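Local coordinates for pesticidal crystal protein Cry4Aa (Bacillus thuringiensis, PDB 2C9K), which is a mosquito-larvicidal toxin that binds midgut epithelial cells of insects and promotes their colloid-osmotic lysis, at residues Ile521-Ala526 / Asp603-Leu608; Leu259-Tyr264 / Trp455-Val460. All blocks are in the same frame, centred on the assembly; numbering follows the deposited sequence.

The chain is the three-domain functional toxin part of a larger protoxin. Along it, interaction 2 closes before interaction 1 opens. Interaction 2 joins strands 262-267 and 450-457, from near the start and end of the central domain, within a three-stranded antiparallel sheet that packs on helix 222-240 of the N-terminal helical domain. Interaction 1 joins strands 517-527 and 600-609 in a separate sheet, in the C-terminal β-sandwich. The centres of interactions 1 and 2 are about 20 Å apart, their nearest atoms about 7 Å. One loop reaches both: Gly-496 bonds the backbone of Arg-261, and Thr-495 O accepts from Lys-604 NZ. Interaction 2 lies where the three domains meet; interaction 1 borders the segment after helix 222-240.

Interaction 1: Ile521-Ala526 / Asp603-Leu608; sequences IRIRYA and DKIEFL
Arg-522 pairs with Glu-606, and Arg-524 with Lys-604, as hydrogen-bonded pairs of two antiparallel strands in the C-terminal β-sandwich, the jelly-roll domain of three-domain Cry toxins. Backbone bonds run both ways at each pair, and a classic beta bulge interrupts the ladder at Arg-524: Asp-603 N (2.9 Å) and Lys-604 N (3.2 Å) both donate to Arg-524 O.

Apolar contacts fill the face of Ile-521, Ile-523, Ile-605 and Phe-607, which packs on strand 584-591 of the other sheet. Ile-523 CG1 lies alongside Ile-605 CD1 at 4.1 Å.

Salt bridges occupy the other face. A bend at chi3 (80°) turns the NE-NH2 side of Arg-522 onto Glu-606, whose OE2 takes both NE (2.7 Å) and NH2 (2.6 Å) near the guanidinium plane. Leu-608 CD2 lies over one guanidinium face. Glu-606 OE1 goes instead to Tyr-251 OH and Gln-473 NE2, while Arg-522 NH1 reaches Lys-250 O, tying the pair to the chain beyond helix 222-240.

The extended Arg-524 brings NH1 to Asp-603 OD2 at 2.8 Å from above the carboxylate plane, and Asp-603 OD1 receives Lys-604 NZ on its syn lone pair.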
loop_
_atom_site.group_PDB
_atom_site.type_symbol
_atom_site.label_atom_id
_atom_site.label_comp_id
_atom_site.label_asym_id
_atom_site.label_seq_id
_atom_site.Cartn_x
_atom_site.Cartn_y
_atom_site.Cartn_z
ATOM N N ILE A 521 -17.237 -13.344 -12.566
ATOM C CA ILE A 521 -15.901 -12.918 -12.214
ATOM C C ILE A 521 -15.557 -11.818 -13.237
ATOM O O ILE A 521 -15.774 -11.978 -14.435
ATOM C CB ILE A 521 -14.878 -14.146 -12.152
ATOM C CG1 ILE A 521 -13.761 -13.987 -13.170
ATOM C CG2 ILE A 521 -15.612 -15.471 -12.290
ATOM C CD1 ILE A 521 -12.727 -13.016 -12.738
ATOM N N ARG A 522 -15.085 -10.680 -12.729
ATOM C CA ARG A 522 -14.750 -9.504 -13.543
ATOM C C ARG A 522 -13.268 -9.172 -13.422
ATOM O O ARG A 522 -12.691 -9.321 -12.354
ATOM C CB ARG A 522 -15.586 -8.322 -13.059
ATOM C CG ARG A 522 -15.413 -7.057 -13.838
ATOM C CD ARG A 522 -16.371 -6.002 -13.333
ATOM N NE ARG A 522 -15.905 -5.349 -12.113
ATOM C CZ ARG A 522 -16.620 -4.457 -11.428
ATOM N NH1 ARG A 522 -17.835 -4.126 -11.842
ATOM N NH2 ARG A 522 -16.120 -3.876 -10.346
ATOM N N ILE A 523 -12.657 -8.703 -14.503
ATOM C CA ILE A 523 -11.227 -8.392 -14.503
ATOM C C ILE A 523 -10.876 -6.920 -14.765
ATOM O O ILE A 523 -11.439 -6.292 -15.666
ATOM C CB ILE A 523 -10.506 -9.277 -15.555
ATOM C CG1 ILE A 523 -10.330 -10.685 -15.006
ATOM C CG2 ILE A 523 -9.160 -8.699 -15.926
ATOM C CD1 ILE A 523 -9.789 -11.625 -16.038
ATOM N N ARG A 524 -9.948 -6.377 -13.972
ATOM C CA ARG A 524 -9.486 -4.993 -14.135
ATOM C C ARG A 524 -8.094 -5.121 -14.737
ATOM O O ARG A 524 -7.144 -5.490 -14.048
ATOM C CB ARG A 524 -9.409 -4.266 -12.783
ATOM C CG ARG A 524 -9.085 -2.767 -12.891
ATOM C CD ARG A 524 -9.338 -2.021 -11.579
ATOM N NE ARG A 524 -9.314 -0.558 -11.709
ATOM C CZ ARG A 524 -8.219 0.204 -11.654
ATOM N NH1 ARG A 524 -7.025 -0.338 -11.472
ATOM N NH2 ARG A 524 -8.320 1.522 -11.767
ATOM N N TYR A 525 -7.978 -4.813 -16.024
ATOM C CA TYR A 525 -6.713 -4.956 -16.736
ATOM C C TYR A 525 -6.379 -3.741 -17.580
ATOM O O TYR A 525 -7.175 -2.817 -17.713
ATOM C CB TYR A 525 -6.811 -6.143 -17.685
ATOM C CG TYR A 525 -7.695 -5.807 -18.871
ATOM C CD1 TYR A 525 -7.155 -5.630 -20.150
ATOM C CD2 TYR A 525 -9.056 -5.560 -18.696
ATOM C CE1 TYR A 525 -7.949 -5.210 -21.214
ATOM C CE2 TYR A 525 -9.856 -5.139 -19.757
ATOM C CZ TYR A 525 -9.296 -4.965 -21.006
ATOM O OH TYR A 525 -10.087 -4.531 -22.039
ATOM N N ALA A 526 -5.195 -3.793 -18.180
ATOM C CA ALA A 526 -4.690 -2.757 -19.073
ATOM C C ALA A 526 -4.212 -3.530 -20.299
ATOM O O ALA A 526 -3.845 -4.705 -20.197
ATOM C CB ALA A 526 -3.528 -2.012 -18.430
ATOM N N ASP A 603 -4.536 -6.541 -13.331
ATOM C CA ASP A 603 -4.521 -5.874 -12.037
ATOM C C ASP A 603 -5.332 -6.595 -10.956
ATOM O O ASP A 603 -4.763 -7.195 -10.039
ATOM C CB ASP A 603 -5.023 -4.440 -12.211
ATOM C CG ASP A 603 -5.183 -3.714 -10.900
ATOM O OD1 ASP A 603 -4.322 -3.900 -10.008
ATOM O OD2 ASP A 603 -6.165 -2.950 -10.772
ATOM N N LYS A 604 -6.656 -6.549 -11.071
ATOM C CA LYS A 604 -7.525 -7.174 -10.077
ATOM C C LYS A 604 -8.498 -8.205 -10.660
ATOM O O LYS A 604 -8.986 -8.059 -11.783
ATOM C CB LYS A 604 -8.359 -6.104 -9.351
ATOM C CG LYS A 604 -7.630 -4.846 -8.897
ATOM C CD LYS A 604 -6.887 -5.034 -7.596
ATOM C CE LYS A 604 -6.393 -3.692 -7.038
ATOM N NZ LYS A 604 -5.432 -2.952 -7.930
ATOM N N ILE A 605 -8.776 -9.244 -9.878
ATOM C CA ILE A 605 -9.732 -10.287 -10.262
ATOM C C ILE A 605 -10.902 -9.996 -9.339
ATOM O O ILE A 605 -10.741 -9.975 -8.119
ATOM C CB ILE A 605 -9.221 -11.703 -9.945
ATOM C CG1 ILE A 605 -7.822 -11.916 -10.528
ATOM C CG2 ILE A 605 -10.194 -12.717 -10.487
ATOM C CD1 ILE A 605 -7.730 -11.760 -12.027
ATOM N N GLU A 606 -12.075 -9.758 -9.900
ATOM C CA GLU A 606 -13.212 -9.427 -9.058
ATOM C C GLU A 606 -14.362 -10.413 -9.110
ATOM O O GLU A 606 -14.687 -10.965 -10.167
ATOM C CB GLU A 606 -13.698 -8.018 -9.400
ATOM C CG GLU A 606 -12.662 -6.966 -9.056
ATOM C CD GLU A 606 -13.091 -5.550 -9.375
ATOM O OE1 GLU A 606 -12.502 -4.616 -8.782
ATOM O OE2 GLU A 606 -13.995 -5.366 -10.217
ATOM N N PHE A 607 -14.959 -10.652 -7.950
ATOM C CA PHE A 607 -16.090 -11.549 -7.868
ATOM C C PHE A 607 -17.325 -10.746 -7.496
ATOM O O PHE A 607 -17.370 -10.096 -6.451
ATOM C CB PHE A 607 -15.846 -12.641 -6.832
ATOM C CG PHE A 607 -14.753 -13.590 -7.206
ATOM C CD1 PHE A 607 -13.420 -13.276 -6.946
ATOM C CD2 PHE A 607 -15.052 -14.795 -7.837
ATOM C CE1 PHE A 607 -12.390 -14.157 -7.309
ATOM C CE2 PHE A 607 -14.042 -15.679 -8.206
ATOM C CZ PHE A 607 -12.703 -15.362 -7.941
ATOM N N LEU A 608 -18.326 -10.778 -8.368
ATOM C CA LEU A 608 -19.560 -10.053 -8.116
ATOM C C LEU A 608 -20.669 -11.008 -7.690
ATOM O O LEU A 608 -21.088 -11.863 -8.469
ATOM C CB LEU A 608 -20.003 -9.304 -9.375
ATOM C CG LEU A 608 -18.987 -8.410 -10.082
ATOM C CD1 LEU A 608 -19.705 -7.561 -11.131
ATOM C CD2 LEU A 608 -18.294 -7.520 -9.077
#

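Interaction 2: Leu259-Tyr264 / Trp455-Val460; sequences LTREIY and WTHSSV
Ile-263 and Trp-455 exchange two backbone hydrogen bonds, Ile-263 N to Trp-455 O at 3.0 Å and Trp-455 N to Ile-263 O at 2.8 Å, as a hydrogen-bonded antiparallel pair. Leu-259 N donates to Ser-459 OG, though the position of that hydroxyl is doubtful.

Arg-261 sends NH2 outward to Asp-238 of helix 222-240, in a salt bridge, and to His-432 NE2. Its guanidinium is wedged: His-457 CB sits over one face and Ile-263 CG2 over the opposite one, nearer the rim. Trp-455 O lies at its edge, 3.8 Å from Arg-261 NH1. The His-457 ring stands nearly upright to the guanidinium, their planes 82° apart.

These strands come from near the start and the end of the central β-prism domain, and strand 432-440 completes the sheet. Strand 450-457 then leaves it through a type I turn, His-457 to Val-460.

With CG anti to its backbone N (chi1 -160°), His-457 offers a ring face to Leu-259, whose CD1 makes a CH-pi contact 3.7 Å from the centroid of the His-457 ring and 13° off its normal. Leu-14 of helix 5-16 also touches this histidine. The Ile-263 and Trp-455 side chains cross at about a right angle, Ile-263 CG1 3.9 Å from Trp-455 CB. Glu-262 and Thr-456 run side by side, Glu-262 CG 3.5 Å from Thr-456 CG2, while Glu-262 OE2 hydrogen-bonds to Ser-435 OG and salt-bridges to Arg-288 NH1.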
loop_
_atom_site.group_PDB
_atom_site.type_symbol
_atom_site.label_atom_id
_atom_site.label_comp_id
_atom_site.label_asym_id
_atom_site.label_seq_id
_atom_site.Cartn_x
_atom_site.Cartn_y
_atom_site.Cartn_z
ATOM N N LEU A 259 -4.107 -3.957 -0.041
ATOM C CA LEU A 259 -2.927 -3.295 -0.581
ATOM C C LEU A 259 -1.788 -4.311 -0.502
ATOM O O LEU A 259 -1.410 -4.727 0.595
ATOM C CB LEU A 259 -2.616 -2.050 0.262
ATOM C CG LEU A 259 -3.778 -1.061 0.478
ATOM C CD1 LEU A 259 -3.440 -0.093 1.593
ATOM C CD2 LEU A 259 -4.078 -0.308 -0.805
ATOM N N THR A 260 -1.242 -4.706 -1.657
ATOM C CA THR A 260 -0.176 -5.724 -1.713
ATOM C C THR A 260 1.261 -5.236 -1.787
ATOM O O THR A 260 2.185 -6.032 -1.628
ATOM C CB THR A 260 -0.348 -6.666 -2.910
ATOM O OG1 THR A 260 -0.011 -5.959 -4.107
ATOM C CG2 THR A 260 -1.777 -7.171 -3.005
ATOM N N ARG A 261 1.452 -3.946 -2.041
ATOM C CA ARG A 261 2.799 -3.366 -2.136
ATOM C C ARG A 261 3.678 -3.535 -0.884
ATOM O O ARG A 261 3.175 -3.636 0.241
ATOM C CB ARG A 261 2.695 -1.872 -2.433
ATOM C CG ARG A 261 2.538 -0.986 -1.194
ATOM C CD ARG A 261 1.284 -1.325 -0.403
ATOM N NE ARG A 261 1.090 -0.437 0.740
ATOM C CZ ARG A 261 1.677 -0.591 1.922
ATOM N NH1 ARG A 261 2.502 -1.614 2.126
ATOM N NH2 ARG A 261 1.440 0.280 2.899
ATOM N N GLU A 262 4.993 -3.544 -1.088
ATOM C CA GLU A 262 5.939 -3.641 0.027
ATOM C C GLU A 262 6.599 -2.288 0.261
ATOM O O GLU A 262 6.734 -1.483 -0.662
ATOM C CB GLU A 262 7.064 -4.648 -0.260
ATOM C CG GLU A 262 6.697 -6.119 -0.117
ATOM C CD GLU A 262 7.902 -7.051 -0.206
ATOM O OE1 GLU A 262 8.587 -7.068 -1.246
ATOM O OE2 GLU A 262 8.167 -7.773 0.772
ATOM N N ILE A 263 6.998 -2.030 1.501
ATOM C CA ILE A 263 7.707 -0.799 1.826
ATOM C C ILE A 263 8.860 -1.228 2.719
ATOM O O ILE A 263 8.772 -2.252 3.386
ATOM C CB ILE A 263 6.805 0.249 2.521
ATOM C CG1 ILE A 263 6.244 -0.298 3.828
ATOM C CG2 ILE A 263 5.702 0.685 1.561
ATOM C CD1 ILE A 263 5.388 0.711 4.573
ATOM N N TYR A 264 9.943 -0.459 2.720
ATOM C CA TYR A 264 11.132 -0.832 3.482
ATOM C C TYR A 264 11.647 0.216 4.450
ATOM O O TYR A 264 11.527 1.419 4.215
ATOM C CB TYR A 264 12.284 -1.181 2.520
ATOM C CG TYR A 264 11.919 -2.083 1.353
ATOM C CD1 TYR A 264 11.175 -1.604 0.285
ATOM C CD2 TYR A 264 12.329 -3.417 1.320
ATOM C CE1 TYR A 264 10.848 -2.422 -0.789
ATOM C CE2 TYR A 264 12.009 -4.244 0.253
ATOM C CZ TYR A 264 11.265 -3.742 -0.803
ATOM O OH TYR A 264 10.931 -4.556 -1.871
ATOM N N TRP A 455 7.847 -4.642 4.595
ATOM C CA TRP A 455 6.567 -4.644 5.279
ATOM C C TRP A 455 5.418 -4.615 4.288
ATOM O O TRP A 455 5.398 -3.792 3.386
ATOM C CB TRP A 455 6.459 -3.423 6.201
ATOM C CG TRP A 455 7.510 -3.366 7.267
ATOM C CD1 TRP A 455 8.702 -2.714 7.210
ATOM C CD2 TRP A 455 7.472 -4.026 8.541
ATOM N NE1 TRP A 455 9.414 -2.927 8.366
ATOM C CE2 TRP A 455 8.681 -3.731 9.199
ATOM C CE3 TRP A 455 6.530 -4.839 9.187
ATOM C CZ2 TRP A 455 8.977 -4.218 10.472
ATOM C CZ3 TRP A 455 6.826 -5.323 10.456
ATOM C CH2 TRP A 455 8.038 -5.010 11.083
ATOM N N THR A 456 4.464 -5.520 4.457
ATOM C CA THR A 456 3.301 -5.555 3.586
ATOM C C THR A 456 2.087 -5.108 4.395
ATOM O O THR A 456 2.092 -5.202 5.626
ATOM C CB THR A 456 3.068 -6.965 3.016
ATOM O OG1 THR A 456 3.094 -7.929 4.075
ATOM C CG2 THR A 456 4.137 -7.295 2.000
ATOM N N HIS A 457 1.054 -4.614 3.721
ATOM C CA HIS A 457 -0.135 -4.146 4.432
ATOM C C HIS A 457 -0.932 -5.292 5.059
ATOM O O HIS A 457 -1.238 -6.282 4.386
ATOM C CB HIS A 457 -1.042 -3.361 3.496
ATOM C CG HIS A 457 -2.004 -2.473 4.215
ATOM N ND1 HIS A 457 -1.699 -1.176 4.562
ATOM C CD2 HIS A 457 -3.240 -2.715 4.705
ATOM C CE1 HIS A 457 -2.708 -0.655 5.237
ATOM N NE2 HIS A 457 -3.655 -1.570 5.338
ATOM N N SER A 458 -1.289 -5.150 6.335
ATOM C CA SER A 458 -2.029 -6.200 7.035
ATOM C C SER A 458 -3.471 -6.375 6.565
ATOM O O SER A 458 -4.262 -7.064 7.208
ATOM C CB SER A 458 -2.011 -5.950 8.545
ATOM O OG SER A 458 -2.791 -4.824 8.888
ATOM N N SER A 459 -3.817 -5.754 5.446
ATOM C CA SER A 459 -5.164 -5.890 4.909
ATOM C C SER A 459 -5.195 -7.039 3.913
ATOM O O SER A 459 -6.261 -7.425 3.442
ATOM C CB SER A 459 -5.601 -4.613 4.196
ATOM O OG SER A 459 -4.848 -4.408 3.011
ATOM N N VAL A 460 -4.019 -7.572 3.592
ATOM C CA VAL A 460 -3.913 -8.674 2.642
ATOM C C VAL A 460 -4.344 -9.988 3.283
ATOM O O VAL A 460 -3.984 -10.279 4.417
ATOM C CB VAL A 460 -2.473 -8.803 2.115
ATOM C CG1 VAL A 460 -2.406 -9.879 1.028
ATOM C CG2 VAL A 460 -1.995 -7.449 1.582
#